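Local coordinates for conserved membrane protein (Chlamydia abortus, PDB 6GZU), which combines deubiquitinating and acetyltransferase activities as a secreted chlamydial effector that induces Golgi fragmentation, probably using a cysteine-protease domain of the CE clan, at residues 137-149 with 166-179. Numbering follows the deposited sequence. Where two conformers were deposited one is given.
Sequences LVIVNLDRREVVF and LNSIATRLGNVYPD
In the beta-alpha-beta crossover of strand 146-150, helix 159-174 and strand 188-191, V147 meets three helix residues, L166, I169 and A170. Its CG1 rests on L166 CD2, while CG2, anti to the carbonyl carbon, touches I169 CG2 at 3.9 Å, the two side chains crossing at about a right angle, and also lies against A170. Helix 166-174 runs nearly antiparallel to strand 146-149, 162° between axes that come within 8.6 Å, the return expected of such a crossover. L166 forks between neighbours: CD1 packs on F149 CB at 3.7 Å, and CD2 reaches V138 CG2 on the adjoining strand as well as V147. Further along, V140 CG1 and L173 CD1 meet tip to tip at 3.5 Å.

Within the Ulp1-type catalytic domain this apolar layer continues at the hairpin turn linking strands 134-141 and 146-150, where L142 CD2 sits over one face of the ring of Y177, which follows the helix, 3.8 Å from the ring centroid, a CH-pi contact. A G1 beta bulge in the same hairpin places R145 and E146 opposite N141.

R145 supplies the polar part. Its chain is extended as far as CD and then bends (chi3 82°), bringing the guanidinium side-on to a single backbone oxygen: NE and NH2 donate to Y177 O at 2.9 and 2.8 Å, respectively. That oxygen lies close to the guanidinium plane, and NH2 arrives in the carbonyl plane whereas NE stands above it. D179 N lies over one face of the guanidinium, toward its rim. R145 NH2 also links the hairpin to S185 O, and D179 OD2 links the chain after the helix to S185 OG, just before strand 188-191.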
# COMPACT_ATOMS: atom_id res chain seq x y z
N LEU A 137 -3.01 4.26 2.53
CA LEU A 137 -1.84 3.40 2.25
C LEU A 137 -1.50 2.60 3.50
O LEU A 137 -1.41 3.17 4.59
CB LEU A 137 -0.64 4.29 1.88
CG LEU A 137 0.66 3.55 1.54
CD1 LEU A 137 0.47 2.77 0.23
CD2 LEU A 137 1.85 4.52 1.45
N VAL A 138 -1.25 1.30 3.35
CA VAL A 138 -0.77 0.46 4.47
C VAL A 138 0.63 0.02 4.05
O VAL A 138 0.83 -0.58 2.98
CB VAL A 138 -1.68 -0.76 4.68
CG1 VAL A 138 -1.05 -1.77 5.67
CG2 VAL A 138 -3.06 -0.32 5.18
N ILE A 139 1.62 0.30 4.89
CA ILE A 139 2.97 -0.14 4.63
C ILE A 139 3.35 -1.20 5.68
O ILE A 139 3.22 -0.97 6.90
CB ILE A 139 3.98 1.03 4.77
CG1 ILE A 139 3.63 2.19 3.84
CG2 ILE A 139 5.45 0.48 4.52
CD1 ILE A 139 4.42 3.46 4.12
N VAL A 140 3.88 -2.34 5.24
CA VAL A 140 4.47 -3.34 6.13
C VAL A 140 5.97 -3.22 5.95
O VAL A 140 6.49 -3.37 4.83
CB VAL A 140 3.97 -4.76 5.81
CG1 VAL A 140 4.77 -5.81 6.60
CG2 VAL A 140 2.47 -4.84 6.11
N ASN A 141 6.68 -2.93 7.04
CA ASN A 141 8.14 -2.81 7.01
C ASN A 141 8.70 -3.92 7.87
O ASN A 141 8.57 -3.91 9.11
CB ASN A 141 8.59 -1.41 7.49
CG ASN A 141 10.07 -1.18 7.34
OD1 ASN A 141 10.88 -2.08 7.57
ND2 ASN A 141 10.44 0.04 6.98
N LEU A 142 9.28 -4.93 7.22
CA LEU A 142 9.75 -6.09 7.97
C LEU A 142 10.99 -5.77 8.82
O LEU A 142 11.21 -6.38 9.89
CB LEU A 142 10.08 -7.26 7.01
CG LEU A 142 8.93 -7.81 6.12
CD1 LEU A 142 9.47 -8.90 5.20
CD2 LEU A 142 7.79 -8.36 6.99
N ASP A 143 11.81 -4.83 8.35
CA ASP A 143 13.05 -4.49 9.05
C ASP A 143 12.74 -3.75 10.35
O ASP A 143 13.37 -4.00 11.38
CB ASP A 143 13.97 -3.63 8.17
CG ASP A 143 14.70 -4.44 7.11
OD1 ASP A 143 15.20 -5.57 7.39
OD2 ASP A 143 14.80 -3.93 5.98
N ARG A 144 11.72 -2.89 10.29
CA ARG A 144 11.36 -2.06 11.45
C ARG A 144 10.25 -2.68 12.29
O ARG A 144 9.92 -2.16 13.37
CB ARG A 144 10.98 -0.63 11.01
CG ARG A 144 12.21 0.17 10.58
CD ARG A 144 11.84 1.45 9.91
NE ARG A 144 11.15 2.37 10.80
CZ ARG A 144 11.75 3.33 11.52
NH1 ARG A 144 13.06 3.47 11.52
NH2 ARG A 144 11.01 4.16 12.25
N ARG A 145 9.71 -3.81 11.83
CA ARG A 145 8.60 -4.53 12.51
C ARG A 145 7.47 -3.54 12.79
O ARG A 145 7.00 -3.36 13.96
CB ARG A 145 9.05 -5.23 13.79
CG ARG A 145 10.13 -6.24 13.50
CD ARG A 145 10.45 -7.03 14.81
NE ARG A 145 9.53 -8.11 15.09
CZ ARG A 145 8.61 -8.10 16.03
NH1 ARG A 145 8.33 -6.98 16.71
NH2 ARG A 145 7.89 -9.21 16.24
N GLU A 146 7.00 -2.90 11.72
CA GLU A 146 5.94 -1.92 11.87
C GLU A 146 4.94 -2.05 10.75
O GLU A 146 5.28 -2.43 9.61
CB GLU A 146 6.50 -0.49 11.94
CG GLU A 146 7.17 0.00 10.67
CD GLU A 146 7.92 1.35 10.81
OE1 GLU A 146 8.29 1.72 11.94
OE2 GLU A 146 8.11 2.10 9.80
N VAL A 147 3.71 -1.68 11.08
CA VAL A 147 2.63 -1.50 10.11
C VAL A 147 2.24 -0.05 10.17
O VAL A 147 1.77 0.44 11.20
CB VAL A 147 1.41 -2.44 10.45
CG1 VAL A 147 0.27 -2.25 9.41
CG2 VAL A 147 1.83 -3.91 10.55
N VAL A 148 2.53 0.67 9.08
CA VAL A 148 2.23 2.09 9.01
C VAL A 148 0.98 2.34 8.18
O VAL A 148 0.85 1.82 7.07
CB VAL A 148 3.44 2.85 8.36
CG1 VAL A 148 3.11 4.36 8.17
CG2 VAL A 148 4.66 2.65 9.27
N PHE A 149 0.05 3.11 8.73
CA PHE A 149 -1.16 3.45 8.01
C PHE A 149 -1.19 4.95 7.74
O PHE A 149 -1.11 5.78 8.69
CB PHE A 149 -2.38 3.08 8.87
CG PHE A 149 -3.69 3.53 8.29
CD1 PHE A 149 -4.15 3.01 7.09
CD2 PHE A 149 -4.45 4.47 8.94
CE1 PHE A 149 -5.37 3.41 6.56
CE2 PHE A 149 -5.66 4.86 8.42
CZ PHE A 149 -6.11 4.36 7.24
N LEU A 166 -5.33 -3.64 10.73
CA LEU A 166 -3.95 -3.26 11.03
C LEU A 166 -3.40 -4.14 12.14
O LEU A 166 -2.25 -4.58 12.08
CB LEU A 166 -3.85 -1.78 11.44
CG LEU A 166 -4.31 -0.78 10.35
CD1 LEU A 166 -4.21 0.60 10.98
CD2 LEU A 166 -3.48 -0.88 9.08
N ASN A 167 -4.21 -4.37 13.17
CA ASN A 167 -3.71 -5.05 14.37
C ASN A 167 -3.63 -6.53 14.16
O ASN A 167 -2.75 -7.19 14.73
CB ASN A 167 -4.55 -4.65 15.60
CG ASN A 167 -4.27 -3.26 16.01
OD1 ASN A 167 -5.00 -2.29 15.62
ND2 ASN A 167 -3.20 -3.09 16.74
N SER A 168 -4.50 -7.07 13.30
CA SER A 168 -4.41 -8.48 13.01
C SER A 168 -3.15 -8.75 12.16
O SER A 168 -2.40 -9.71 12.43
CB SER A 168 -5.67 -8.95 12.33
OG SER A 168 -5.72 -10.34 12.25
N ILE A 169 -2.87 -7.92 11.17
CA ILE A 169 -1.62 -8.04 10.43
C ILE A 169 -0.45 -7.94 11.40
O ILE A 169 0.49 -8.74 11.33
CB ILE A 169 -1.53 -6.91 9.36
CG1 ILE A 169 -2.58 -7.16 8.27
CG2 ILE A 169 -0.10 -6.82 8.78
CD1 ILE A 169 -2.82 -5.91 7.38
N ALA A 170 -0.46 -6.93 12.27
CA ALA A 170 0.71 -6.73 13.16
C ALA A 170 0.93 -7.95 14.02
O ALA A 170 2.10 -8.35 14.27
CB ALA A 170 0.48 -5.52 14.05
N THR A 171 -0.16 -8.53 14.55
CA THR A 171 -0.07 -9.68 15.44
C THR A 171 0.43 -10.91 14.68
O THR A 171 1.34 -11.62 15.14
CB THR A 171 -1.41 -9.94 16.07
OG1 THR A 171 -1.72 -8.82 16.90
CG2 THR A 171 -1.38 -11.24 16.96
N ARG A 172 -0.15 -11.18 13.50
CA ARG A 172 0.28 -12.35 12.74
C ARG A 172 1.71 -12.28 12.25
O ARG A 172 2.43 -13.30 12.27
CB ARG A 172 -0.66 -12.62 11.56
CG ARG A 172 -2.11 -12.93 12.02
CD ARG A 172 -2.87 -13.49 10.81
NE ARG A 172 -4.30 -13.56 11.05
CZ ARG A 172 -4.85 -14.55 11.71
NH1 ARG A 172 -4.07 -15.52 12.16
NH2 ARG A 172 -6.17 -14.61 11.90
N LEU A 173 2.15 -11.10 11.80
CA LEU A 173 3.52 -10.96 11.32
C LEU A 173 4.51 -11.01 12.48
O LEU A 173 5.62 -11.50 12.30
CB LEU A 173 3.73 -9.69 10.51
CG LEU A 173 2.84 -9.63 9.25
CD1 LEU A 173 3.29 -8.48 8.40
CD2 LEU A 173 2.96 -10.98 8.45
N GLY A 174 4.12 -10.52 13.67
CA GLY A 174 5.00 -10.64 14.83
C GLY A 174 5.32 -12.07 15.23
O GLY A 174 6.38 -12.37 15.82
N ASN A 175 4.44 -12.97 14.86
CA ASN A 175 4.65 -14.39 15.19
C ASN A 175 5.66 -15.03 14.21
O ASN A 175 6.15 -16.15 14.46
CB ASN A 175 3.33 -15.15 15.09
CG ASN A 175 2.33 -14.78 16.17
OD1 ASN A 175 2.70 -14.36 17.28
ND2 ASN A 175 1.05 -14.95 15.86
N VAL A 176 5.91 -14.37 13.09
CA VAL A 176 6.79 -14.92 12.05
C VAL A 176 8.15 -14.25 12.03
O VAL A 176 9.17 -14.91 11.80
CB VAL A 176 6.10 -14.79 10.64
CG1 VAL A 176 7.08 -15.21 9.48
CG2 VAL A 176 4.81 -15.62 10.62
N TYR A 177 8.16 -12.93 12.23
CA TYR A 177 9.38 -12.12 12.24
C TYR A 177 9.64 -11.73 13.68
O TYR A 177 9.04 -10.76 14.16
CB TYR A 177 9.21 -10.88 11.38
CG TYR A 177 8.96 -11.26 9.94
CD1 TYR A 177 9.99 -11.47 9.06
CD2 TYR A 177 7.64 -11.48 9.48
CE1 TYR A 177 9.74 -11.83 7.77
CE2 TYR A 177 7.37 -11.85 8.20
CZ TYR A 177 8.43 -12.04 7.34
OH TYR A 177 8.29 -12.42 6.02
N PRO A 178 10.52 -12.45 14.37
CA PRO A 178 10.64 -12.18 15.83
C PRO A 178 11.30 -10.84 16.16
O PRO A 178 11.99 -10.25 15.31
CB PRO A 178 11.55 -13.33 16.33
CG PRO A 178 11.41 -14.36 15.29
CD PRO A 178 11.36 -13.59 13.98
N ASP A 179 11.10 -10.35 17.39
CA ASP A 179 11.79 -9.17 17.84
C ASP A 179 13.18 -9.50 18.39
O ASP A 179 13.60 -10.69 18.50
CB ASP A 179 10.93 -8.36 18.84
CG ASP A 179 10.70 -9.06 20.15
OD1 ASP A 179 11.62 -9.71 20.70
OD2 ASP A 179 9.60 -8.88 20.74